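Ectonucleotide pyrophosphatase/phosphodiesterase family member 5 (Mus musculus, PDB 5VEO) binds AMP and probably acts as a zinc-dependent ectoenzyme that cleaves phosphodiester bonds, with restricted hydrolysis of nucleotides. Local coordinates at residues 205-208 against 209-212. The protein carries 1 engineered substitution. Numbering follows the deposited sequence.
Sequences IKML and KRAK
Met207 and Arg210 run side by side at the C-terminal end of helix 190-210, and the thioether lies on the guanidinium: Met207 SD sits over the centre of one face, 3.8 Å from Arg210 CZ. Two bends bring them together. The methionine chain folds at chi2 (-65°), while Arg210 leaves with CG anti to its amide nitrogen and turns at chi3 (108°), which swings the flat group across the sulfur. A water links the arginine side chain to the backbone, donating to Met207 O at 2.8 Å and accepting a weak bond from Arg210 NE.

A separate, aliphatic contact joins Ile205 and Lys209, which point the same way; Ile205 CG2 meets Lys209 CE at 3.9 Å. The extended lysine carries its ammonium on to a hydrogen bond with Tyr39 OH and a cation-pi contact with Trp214. Met207 touches Val153, and Leu208 and Ala211 touch Ile157, all on helix 149-160.

Main-chain bonds complete the last helical turns: Lys209 N to Ile205 O (2.9 Å), Arg210 N to Lys206 O and, less straight, Ala211 N to Met207 O (3.1 Å, 147° at the hydrogen). Lys212, with positive phi, is the C' residue of a Schellman motif, in which Leu213 N reaches back to Leu208 O and Lys212 N to Lys209 O. Met207 O thus accepts from both an amide and a water, and the polarisable sulfur probably helps hold the arginine's cationic plane against the helix terminus.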
loop_
_atom_site.group_PDB
_atom_site.type_symbol
_atom_site.label_atom_id
_atom_site.label_comp_id
_atom_site.label_asym_id
_atom_site.label_seq_id
_atom_site.Cartn_x
_atom_site.Cartn_y
_atom_site.Cartn_z
ATOM N N ILE A 205 6.253 1.999 -20.781
ATOM C CA ILE A 205 7.424 2.704 -21.287
ATOM C C ILE A 205 7.235 3.047 -22.758
ATOM O O ILE A 205 7.481 4.178 -23.182
ATOM C CB ILE A 205 8.688 1.860 -21.075
ATOM C CG1 ILE A 205 8.956 1.696 -19.586
ATOM C CG2 ILE A 205 9.882 2.497 -21.795
ATOM C CD1 ILE A 205 10.030 0.659 -19.306
ATOM N N LYS A 206 6.816 2.063 -23.552
ATOM C CA LYS A 206 6.604 2.280 -24.983
ATOM C C LYS A 206 5.592 3.394 -25.225
ATOM O O LYS A 206 5.790 4.252 -26.097
ATOM C CB LYS A 206 6.137 0.970 -25.624
ATOM C CG LYS A 206 5.946 0.986 -27.129
ATOM C CD LYS A 206 5.432 -0.390 -27.642
ATOM C CE LYS A 206 3.913 -0.576 -27.437
ATOM N NZ LYS A 206 3.300 -1.825 -28.034
ATOM N N MET A 207 4.506 3.414 -24.450
ATOM C CA MET A 207 3.488 4.439 -24.652
ATOM C C MET A 207 3.957 5.816 -24.195
ATOM O O MET A 207 3.590 6.826 -24.810
ATOM C CB MET A 207 2.202 4.046 -23.932
ATOM C CG MET A 207 1.565 2.833 -24.531
ATOM S SD MET A 207 1.038 3.206 -26.214
ATOM C CE MET A 207 1.105 1.608 -26.977
ATOM N N LEU A 208 4.753 5.885 -23.130
ATOM C CA LEU A 208 5.342 7.154 -22.727
ATOM C C LEU A 208 6.265 7.680 -23.814
ATOM O O LEU A 208 6.282 8.881 -24.099
ATOM C CB LEU A 208 6.114 7.002 -21.418
ATOM C CG LEU A 208 5.245 6.801 -20.169
ATOM C CD1 LEU A 208 6.105 6.317 -18.994
ATOM C CD2 LEU A 208 4.472 8.045 -19.752
ATOM N N LYS A 209 7.032 6.793 -24.446
ATOM C CA LYS A 209 7.923 7.241 -25.512
ATOM C C LYS A 209 7.128 7.712 -26.721
ATOM O O LYS A 209 7.441 8.754 -27.314
ATOM C CB LYS A 209 8.882 6.122 -25.898
ATOM C CG LYS A 209 9.958 5.885 -24.849
ATOM C CD LYS A 209 10.889 4.774 -25.282
ATOM C CE LYS A 209 12.051 4.592 -24.320
ATOM N NZ LYS A 209 12.852 3.412 -24.719
ATOM N N ARG A 210 6.106 6.955 -27.114
ATOM C CA ARG A 210 5.292 7.324 -28.273
ATOM C C ARG A 210 4.626 8.684 -28.081
ATOM O O ARG A 210 4.458 9.439 -29.049
ATOM C CB ARG A 210 4.259 6.215 -28.536
ATOM C CG ARG A 210 3.221 6.508 -29.620
ATOM C CD ARG A 210 2.267 5.317 -29.814
ATOM N NE ARG A 210 0.925 5.601 -29.295
ATOM C CZ ARG A 210 -0.141 4.822 -29.476
ATOM N NH1 ARG A 210 -0.046 3.693 -30.169
ATOM N NH2 ARG A 210 -1.315 5.179 -28.970
ATOM N N ALA A 211 4.252 9.019 -26.847
ATOM C CA ALA A 211 3.619 10.293 -26.527
ATOM C C ALA A 211 4.616 11.412 -26.223
ATOM O O ALA A 211 4.198 12.503 -25.827
ATOM C CB ALA A 211 2.669 10.129 -25.333
ATOM N N LYS A 212 5.915 11.175 -26.409
ATOM C CA LYS A 212 6.943 12.189 -26.159
ATOM C C LYS A 212 6.921 12.659 -24.711
ATOM O O LYS A 212 7.156 13.823 -24.409
ATOM C CB LYS A 212 6.782 13.372 -27.128
ATOM C CG LYS A 212 6.817 12.917 -28.549
ATOM C CD LYS A 212 6.770 14.092 -29.534
ATOM C CE LYS A 212 6.111 13.674 -30.843
ATOM N NZ LYS A 212 6.382 14.623 -31.983
HETATM O O HOH W 1 1.221 6.807 -26.383
#